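Local coordinates for LAO/AO transport system kinase (Escherichia coli, PDB 2P67), which belongs to the MeaB family of P-loop NTPases, built around a parallel beta sheet flanked by helices, at residues E74-L79 against E250-I255. Sequence-based numbering, arbitrary orientation.
Sequences EAFGML and EIWHAI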
ATOM      1  N   GLU A  74      13.613  27.623   6.396  1.00 27.24           N
ATOM      2  CA  GLU A  74      13.851  29.017   6.759  1.00 27.73           C
ATOM      3  C   GLU A  74      13.665  29.929   5.547  1.00 27.08           C
ATOM      4  O   GLU A  74      12.922  30.905   5.608  1.00 27.22           O
ATOM      5  CB  GLU A  74      15.254  29.190   7.357  1.00 28.71           C
ATOM      6  CG  GLU A  74      15.524  30.640   7.785  1.00 31.75           C
ATOM      7  CD  GLU A  74      16.992  30.911   8.078  1.00 37.29           C
ATOM      8  OE1 GLU A  74      17.861  30.375   7.363  1.00 38.95           O
ATOM      9  OE2 GLU A  74      17.273  31.683   9.023  1.00 40.17           O
ATOM     10  N   ALA A  75      14.341  29.610   4.448  1.00 26.50           N
ATOM     11  CA  ALA A  75      14.205  30.399   3.221  1.00 25.91           C
ATOM     12  C   ALA A  75      12.766  30.426   2.702  1.00 25.53           C
ATOM     13  O   ALA A  75      12.247  31.477   2.353  1.00 25.03           O
ATOM     14  CB  ALA A  75      15.185  29.898   2.145  1.00 26.31           C
ATOM     15  N   PHE A  76      12.118  29.257   2.666  1.00 25.80           N
ATOM     16  CA  PHE A  76      10.756  29.149   2.157  1.00 25.62           C
ATOM     17  C   PHE A  76       9.799  29.926   3.058  1.00 24.79           C
ATOM     18  O   PHE A  76       8.960  30.692   2.567  1.00 24.97           O
ATOM     19  CB  PHE A  76      10.348  27.662   2.049  1.00 25.51           C
ATOM     20  CG  PHE A  76       8.962  27.432   1.489  1.00 26.70           C
ATOM     21  CD1 PHE A  76       8.658  27.730   0.156  1.00 26.47           C
ATOM     22  CD2 PHE A  76       7.958  26.890   2.295  1.00 25.52           C
ATOM     23  CE1 PHE A  76       7.368  27.494  -0.357  1.00 26.03           C
ATOM     24  CE2 PHE A  76       6.663  26.658   1.791  1.00 24.38           C
ATOM     25  CZ  PHE A  76       6.365  26.965   0.472  1.00 22.59           C
ATOM     26  N   GLY A  77       9.940  29.727   4.367  1.00 24.58           N
ATOM     27  CA  GLY A  77       9.101  30.406   5.369  1.00 24.66           C
ATOM     28  C   GLY A  77       9.211  31.923   5.248  1.00 25.27           C
ATOM     29  O   GLY A  77       8.190  32.634   5.214  1.00 23.72           O
ATOM     30  N   MET A  78      10.450  32.406   5.151  1.00 25.51           N
ATOM     31  CA  MET A  78      10.709  33.851   5.005  1.00 26.74           C
ATOM     32  C   MET A  78      10.128  34.412   3.707  1.00 27.10           C
ATOM     33  O   MET A  78       9.603  35.519   3.696  1.00 27.93           O
ATOM     34  CB  MET A  78      12.200  34.183   5.177  1.00 26.75           C
ATOM     35  CG  MET A  78      12.702  34.081   6.639  1.00 28.74           C
ATOM     36  SD  MET A  78      11.683  34.968   7.868  1.00 29.98           S
ATOM     37  CE  MET A  78      11.799  36.660   7.297  1.00 35.03           C
ATOM     38  N   LEU A  79      10.169  33.633   2.628  1.00 27.51           N
ATOM     39  CA  LEU A  79       9.491  34.042   1.383  1.00 27.46           C
ATOM     40  C   LEU A  79       7.993  34.259   1.584  1.00 26.95           C
ATOM     41  O   LEU A  79       7.432  35.255   1.117  1.00 26.71           O
ATOM     42  CB  LEU A  79       9.735  33.018   0.262  1.00 28.00           C
ATOM     43  CG  LEU A  79       9.113  33.249  -1.121  1.00 29.62           C
ATOM     44  CD1 LEU A  79       9.921  32.497  -2.134  1.00 33.07           C
ATOM     45  CD2 LEU A  79       7.673  32.829  -1.212  1.00 32.44           C
ATOM     46  N   GLU A 250      10.460  29.938  -7.209  1.00 25.86           N
ATOM     47  CA  GLU A 250       9.957  29.014  -8.219  1.00 25.48           C
ATOM     48  C   GLU A 250       9.228  27.817  -7.589  1.00 24.40           C
ATOM     49  O   GLU A 250       8.237  27.315  -8.136  1.00 23.83           O
ATOM     50  CB  GLU A 250      11.119  28.544  -9.100  1.00 26.03           C
ATOM     51  CG  GLU A 250      11.626  29.647 -10.069  1.00 28.29           C
ATOM     52  CD  GLU A 250      12.500  30.753  -9.425  1.00 33.52           C
ATOM     53  OE1 GLU A 250      12.812  30.754  -8.199  1.00 33.35           O
ATOM     54  OE2 GLU A 250      12.895  31.661 -10.190  1.00 37.56           O
ATOM     55  N   ILE A 251       9.717  27.386  -6.430  1.00 23.50           N
ATOM     56  CA  ILE A 251       9.070  26.300  -5.675  1.00 22.53           C
ATOM     57  C   ILE A 251       7.691  26.746  -5.169  1.00 22.34           C
ATOM     58  O   ILE A 251       6.702  26.027  -5.314  1.00 21.67           O
ATOM     59  CB  ILE A 251      10.000  25.763  -4.561  1.00 22.83           C
ATOM     60  CG1 ILE A 251      11.186  25.000  -5.204  1.00 22.79           C
ATOM     61  CG2 ILE A 251       9.209  24.895  -3.542  1.00 22.47           C
ATOM     62  CD1 ILE A 251      12.368  24.833  -4.371  1.00 22.24           C
ATOM     63  N   TRP A 252       7.613  27.961  -4.628  1.00 22.44           N
ATOM     64  CA  TRP A 252       6.328  28.520  -4.183  1.00 22.85           C
ATOM     65  C   TRP A 252       5.371  28.635  -5.362  1.00 22.46           C
ATOM     66  O   TRP A 252       4.200  28.294  -5.273  1.00 22.10           O
ATOM     67  CB  TRP A 252       6.558  29.880  -3.508  1.00 23.27           C
ATOM     68  CG  TRP A 252       5.324  30.605  -3.077  1.00 24.49           C
ATOM     69  CD1 TRP A 252       5.019  31.928  -3.324  1.00 26.15           C
ATOM     70  CD2 TRP A 252       4.230  30.077  -2.314  1.00 26.74           C
ATOM     71  NE1 TRP A 252       3.798  32.248  -2.763  1.00 26.88           N
ATOM     72  CE2 TRP A 252       3.297  31.138  -2.130  1.00 26.47           C
ATOM     73  CE3 TRP A 252       3.934  28.813  -1.776  1.00 25.29           C
ATOM     74  CZ2 TRP A 252       2.095  30.968  -1.420  1.00 26.91           C
ATOM     75  CZ3 TRP A 252       2.738  28.651  -1.063  1.00 25.70           C
ATOM     76  CH2 TRP A 252       1.839  29.723  -0.893  1.00 25.53           C
ATOM     77  N   HIS A 253       5.892  29.088  -6.492  1.00 22.69           N
ATOM     78  CA  HIS A 253       5.093  29.184  -7.688  1.00 22.89           C
ATOM     79  C   HIS A 253       4.556  27.836  -8.179  1.00 21.45           C
ATOM     80  O   HIS A 253       3.432  27.758  -8.650  1.00 20.46           O
ATOM     81  CB  HIS A 253       5.867  29.932  -8.761  1.00 24.40           C
ATOM     82  CG  HIS A 253       6.029  31.380  -8.430  1.00 30.38           C
ATOM     83  ND1 HIS A 253       7.061  32.156  -8.916  1.00 36.67           N
ATOM     84  CD2 HIS A 253       5.300  32.181  -7.617  1.00 34.05           C
ATOM     85  CE1 HIS A 253       6.936  33.386  -8.441  1.00 38.31           C
ATOM     86  NE2 HIS A 253       5.880  33.424  -7.645  1.00 37.99           N
ATOM     87  N   ALA A 254       5.357  26.791  -8.036  1.00 21.06           N
ATOM     88  CA  ALA A 254       4.919  25.451  -8.399  1.00 20.72           C
ATOM     89  C   ALA A 254       3.810  24.972  -7.461  1.00 20.45           C
ATOM     90  O   ALA A 254       2.864  24.323  -7.899  1.00 20.50           O
ATOM     91  CB  ALA A 254       6.087  24.478  -8.395  1.00 20.43           C
ATOM     92  N   ILE A 255       3.948  25.272  -6.169  1.00 20.47           N
ATOM     93  CA  ILE A 255       2.905  24.957  -5.190  1.00 21.12           C
ATOM     94  C   ILE A 255       1.595  25.653  -5.549  1.00 21.34           C
ATOM     95  O   ILE A 255       0.530  25.037  -5.486  1.00 21.94           O
ATOM     96  CB  ILE A 255       3.351  25.273  -3.726  1.00 21.10           C
ATOM     97  CG1 ILE A 255       4.461  24.294  -3.311  1.00 22.27           C
ATOM     98  CG2 ILE A 255       2.146  25.161  -2.739  1.00 22.72           C
ATOM     99  CD1 ILE A 255       5.366  24.727  -2.148  1.00 24.79           C
TER
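Phe-76 and Leu-79 reach across from helix 69-82 to Trp-252 and Ile-255 of helix 248-264, joining two helices that pack on the parallel sheet of this P-loop NTPase fold. Helix 69-82 begins at what is probably the Walker A lysine. The axes of the two short segments approach to 10.9 Å and cross at -66°, a separation bridged by bulky side chains alone. Phe-76 carries its ring across because CG lies opposite the backbone N (chi1 -178°), and the far end of the ring, CE1 and CZ, fits the hollow between Trp-252 and Ile-255. CZ of Phe-76 lies 3.8 Å from CE3 of Trp-252, and the two six-membered rings, their planes at 70°, meet obliquely without stacking. One turn along, Leu-79 fits the pyrrole end of the indole: CD2 of Leu-79 lies 3.5 Å from CD1 of Trp-252, near its CG and CB. The indole therefore receives two bumps, the phenyl at its benzo part and the methyl at its pyrrole part. Leu-57 and Leu-59 of strand 57-63 close this apolar layer against the sheet, Leu-57 touching Trp-252 and Leu-59 touching Phe-76. Ile-255 completes the hollow, its CD1 methyl meeting Phe-76 CZ at 3.6 Å.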